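LYND (Lyngbya aestuarii, PDB 4V1T) probably acts as an ATP-dependent YcaO cyclodehydratase that turns residues of a precursor peptide into azoline heterocycles, and binds ADP, magnesium and zinc. Local coordinates at residues W559-R564 against G757-P762. Sequence-based numbering, arbitrary orientation.
Sequences WYNRLR and GWLDEP
L563 meets W758 and L759 in a small apolar contact between two helix C-termini, where the loop leaving helix 538-561 faces the loop leaving helix 748-755; only 172 Å² is buried in all, and L563 contributes the largest share. Its two methyls divide the work. CD1 of L563 approaches the six-membered ring of W758 at an oblique angle, 3.5 Å from CE3, and the two side chains run roughly perpendicular to each other. CD2 of L563 lies 3.8 Å from CD2 of L759. CG of L563 is anti to its carbonyl carbon, and with chi2 171° CD1 stands anti to CA and reaches out to the ring, while CD2 branches off toward L759. Both helices end in a Schellman motif, with R562 (phi 50°) and G757 (phi 81°) as the residues of positive phi; L563 and W758 each follow directly, and their CA atoms lie 7.6 Å apart. This pairing joins the end of a helix within the YcaO family region to the C-terminal part of the chain. Trimming L563 to an alanine here is likely to open a gap beside the W758 ring and to leave CD2 of L759 without its methyl partner. N561 adds a looser touch, OD1 standing 4.1 Å from CD1 of L759, while its ND2 is hydrogen-bonded to the carbonyl oxygens of L557 and L749, the latter in helix 748-755 itself. W758 also makes a cation-pi interaction with R565, and L759 packs on P753 of the preceding helix.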
ATOM      1  N   TRP B 559      35.901 -19.728   7.141  1.00 55.77           N
ATOM      2  CA  TRP B 559      36.340 -19.372   5.798  1.00 51.74           C
ATOM      3  C   TRP B 559      37.857 -19.311   5.638  1.00 48.19           C
ATOM      4  O   TRP B 559      38.415 -19.851   4.683  1.00 40.38           O
ATOM      5  CB  TRP B 559      35.740 -18.023   5.402  1.00 46.42           C
ATOM      6  CG  TRP B 559      36.114 -17.598   4.026  1.00 36.77           C
ATOM      7  CD1 TRP B 559      37.174 -16.812   3.672  1.00 40.48           C
ATOM      8  CD2 TRP B 559      35.444 -17.936   2.814  1.00 40.76           C
ATOM      9  NE1 TRP B 559      37.199 -16.636   2.313  1.00 50.54           N
ATOM     10  CE2 TRP B 559      36.146 -17.316   1.763  1.00 52.68           C
ATOM     11  CE3 TRP B 559      34.308 -18.697   2.512  1.00 46.80           C
ATOM     12  CZ2 TRP B 559      35.758 -17.442   0.436  1.00 49.28           C
ATOM     13  CZ3 TRP B 559      33.925 -18.822   1.195  1.00 48.50           C
ATOM     14  CH2 TRP B 559      34.649 -18.199   0.170  1.00 45.42           C
ATOM     15  N   TYR B 560      38.528 -18.637   6.562  1.00 45.06           N
ATOM     16  CA  TYR B 560      39.946 -18.349   6.395  1.00 46.26           C
ATOM     17  C   TYR B 560      40.837 -19.484   6.878  1.00 40.23           C
ATOM     18  O   TYR B 560      41.965 -19.629   6.405  1.00 50.76           O
ATOM     19  CB  TYR B 560      40.298 -17.032   7.091  1.00 46.37           C
ATOM     20  CG  TYR B 560      39.676 -15.861   6.382  1.00 42.75           C
ATOM     21  CD1 TYR B 560      40.195 -15.390   5.171  1.00 38.27           C
ATOM     22  CD2 TYR B 560      38.525 -15.255   6.882  1.00 44.53           C
ATOM     23  CE1 TYR B 560      39.596 -14.336   4.505  1.00 52.06           C
ATOM     24  CE2 TYR B 560      37.930 -14.204   6.227  1.00 42.68           C
ATOM     25  CZ  TYR B 560      38.462 -13.748   5.040  1.00 49.48           C
ATOM     26  OH  TYR B 560      37.845 -12.702   4.399  1.00 44.34           O
ATOM     27  N   ASN B 561      40.338 -20.297   7.803  1.00 50.93           N
ATOM     28  CA  ASN B 561      41.019 -21.542   8.149  1.00 51.28           C
ATOM     29  C   ASN B 561      40.601 -22.659   7.191  1.00 51.69           C
ATOM     30  O   ASN B 561      41.162 -23.741   7.226  1.00 41.96           O
ATOM     31  CB  ASN B 561      40.727 -21.948   9.590  1.00 54.18           C
ATOM     32  CG  ASN B 561      41.280 -20.960  10.600  1.00 52.92           C
ATOM     33  OD1 ASN B 561      42.474 -20.967  10.905  1.00 50.66           O
ATOM     34  ND2 ASN B 561      40.411 -20.114  11.134  1.00 55.56           N
ATOM     35  N   ARG B 562      39.616 -22.376   6.339  1.00 45.67           N
ATOM     36  CA  ARG B 562      39.085 -23.344   5.388  1.00 50.11           C
ATOM     37  C   ARG B 562      38.744 -24.653   6.087  1.00 53.18           C
ATOM     38  O   ARG B 562      39.197 -25.730   5.705  1.00 55.75           O
ATOM     39  CB  ARG B 562      40.065 -23.565   4.235  1.00 48.97           C
ATOM     40  CG  ARG B 562      40.169 -22.356   3.313  1.00 43.44           C
ATOM     41  CD  ARG B 562      41.132 -22.596   2.164  1.00 41.84           C
ATOM     42  NE  ARG B 562      42.518 -22.324   2.537  1.00 52.38           N
ATOM     43  CZ  ARG B 562      43.534 -22.310   1.678  1.00 57.67           C
ATOM     44  NH1 ARG B 562      43.316 -22.546   0.394  1.00 62.18           N
ATOM     45  NH2 ARG B 562      44.766 -22.041   2.097  1.00 58.10           N
ATOM     46  N   LEU B 563      37.933 -24.537   7.127  1.00 50.43           N
ATOM     47  CA  LEU B 563      37.571 -25.673   7.949  1.00 43.20           C
ATOM     48  C   LEU B 563      36.511 -26.523   7.283  1.00 43.89           C
ATOM     49  O   LEU B 563      35.660 -26.006   6.568  1.00 44.77           O
ATOM     50  CB  LEU B 563      37.069 -25.196   9.314  1.00 49.26           C
ATOM     51  CG  LEU B 563      38.070 -24.374  10.134  1.00 49.26           C
ATOM     52  CD1 LEU B 563      37.401 -23.767  11.355  1.00 53.00           C
ATOM     53  CD2 LEU B 563      39.254 -25.229  10.548  1.00 49.64           C
ATOM     54  N   ARG B 564      36.573 -27.830   7.518  1.00 54.03           N
ATOM     55  CA  ARG B 564      35.525 -28.743   7.085  1.00 55.73           C
ATOM     56  C   ARG B 564      34.468 -28.834   8.183  1.00 54.00           C
ATOM     57  O   ARG B 564      34.773 -29.227   9.301  1.00 56.16           O
ATOM     58  CB  ARG B 564      36.101 -30.129   6.768  1.00 56.12           C
ATOM     59  CG  ARG B 564      37.244 -30.131   5.760  1.00 59.72           C
ATOM     60  CD  ARG B 564      36.820 -29.673   4.365  1.00 61.41           C
ATOM     61  NE  ARG B 564      36.094 -30.718   3.636  1.00 68.06           N
ATOM     62  CZ  ARG B 564      34.769 -30.833   3.565  1.00 78.95           C
ATOM     63  NH1 ARG B 564      33.974 -29.964   4.173  1.00 97.14           N
ATOM     64  NH2 ARG B 564      34.226 -31.832   2.876  1.00 78.66           N
ATOM     65  N   GLY B 757      39.302 -27.802  19.103  1.00 69.96           N
ATOM     66  CA  GLY B 757      39.762 -29.078  18.587  1.00 64.20           C
ATOM     67  C   GLY B 757      39.482 -29.228  17.107  1.00 68.21           C
ATOM     68  O   GLY B 757      39.553 -30.334  16.575  1.00 63.92           O
ATOM     69  N   TRP B 758      39.170 -28.114  16.441  1.00 67.10           N
ATOM     70  CA  TRP B 758      38.928 -28.112  15.000  1.00 59.94           C
ATOM     71  C   TRP B 758      40.251 -28.250  14.252  1.00 60.21           C
ATOM     72  O   TRP B 758      40.294 -28.794  13.154  1.00 54.39           O
ATOM     73  CB  TRP B 758      38.198 -26.832  14.572  1.00 58.31           C
ATOM     74  CG  TRP B 758      36.766 -26.769  15.043  1.00 52.29           C
ATOM     75  CD1 TRP B 758      36.046 -27.779  15.615  1.00 48.16           C
ATOM     76  CD2 TRP B 758      35.880 -25.644  14.963  1.00 51.42           C
ATOM     77  NE1 TRP B 758      34.775 -27.354  15.895  1.00 55.56           N
ATOM     78  CE2 TRP B 758      34.648 -26.045  15.508  1.00 61.00           C
ATOM     79  CE3 TRP B 758      36.013 -24.337  14.488  1.00 59.76           C
ATOM     80  CZ2 TRP B 758      33.554 -25.186  15.592  1.00 64.94           C
ATOM     81  CZ3 TRP B 758      34.925 -23.482  14.573  1.00 60.47           C
ATOM     82  CH2 TRP B 758      33.711 -23.912  15.119  1.00 52.98           C
ATOM     83  N   LEU B 759      41.324 -27.746  14.858  1.00 60.79           N
ATOM     84  CA  LEU B 759      42.675 -27.946  14.346  1.00 59.09           C
ATOM     85  C   LEU B 759      43.573 -28.425  15.478  1.00 62.73           C
ATOM     86  O   LEU B 759      43.347 -28.101  16.642  1.00 61.26           O
ATOM     87  CB  LEU B 759      43.237 -26.656  13.733  1.00 52.70           C
ATOM     88  CG  LEU B 759      42.514 -26.078  12.512  1.00 54.74           C
ATOM     89  CD1 LEU B 759      43.173 -24.780  12.080  1.00 60.37           C
ATOM     90  CD2 LEU B 759      42.491 -27.072  11.355  1.00 62.80           C
ATOM     91  N   ASP B 760      44.588 -29.208  15.133  1.00 72.57           N
ATOM     92  CA  ASP B 760      45.580 -29.633  16.116  1.00 67.65           C
ATOM     93  C   ASP B 760      46.585 -28.525  16.340  1.00 63.40           C
ATOM     94  O   ASP B 760      47.069 -28.339  17.455  1.00 71.93           O
ATOM     95  CB  ASP B 760      46.295 -30.902  15.665  1.00 69.51           C
ATOM     96  CG  ASP B 760      45.382 -32.113  15.653  1.00 79.05           C
ATOM     97  OD1 ASP B 760      44.410 -32.151  16.442  1.00 87.31           O
ATOM     98  OD2 ASP B 760      45.647 -33.038  14.858  1.00 90.45           O
ATOM     99  N   GLU B 761      46.899 -27.798  15.271  1.00 59.50           N
ATOM    100  CA  GLU B 761      47.854 -26.698  15.334  1.00 59.49           C
ATOM    101  C   GLU B 761      47.252 -25.473  14.662  1.00 53.83           C
ATOM    102  O   GLU B 761      46.378 -25.612  13.817  1.00 64.72           O
ATOM    103  CB  GLU B 761      49.164 -27.075  14.642  1.00 59.83           C
ATOM    104  CG  GLU B 761      49.823 -28.332  15.186  1.00 78.00           C
ATOM    105  CD  GLU B 761      50.281 -28.177  16.621  1.00 93.72           C
ATOM    106  OE1 GLU B 761      50.977 -27.182  16.926  1.00107.20           O
ATOM    107  OE2 GLU B 761      49.950 -29.060  17.437  1.00 92.70           O
ATOM    108  N   PRO B 762      47.716 -24.269  15.038  1.00 60.73           N
ATOM    109  CA  PRO B 762      47.265 -23.045  14.364  1.00 64.11           C
ATOM    110  C   PRO B 762      47.797 -22.944  12.942  1.00 56.94           C
ATOM    111  O   PRO B 762      48.865 -23.486  12.634  1.00 48.86           O
ATOM    112  CB  PRO B 762      47.851 -21.917  15.233  1.00 66.41           C
ATOM    113  CG  PRO B 762      48.307 -22.557  16.492  1.00 59.07           C
ATOM    114  CD  PRO B 762      48.650 -23.968  16.139  1.00 64.39           C
TER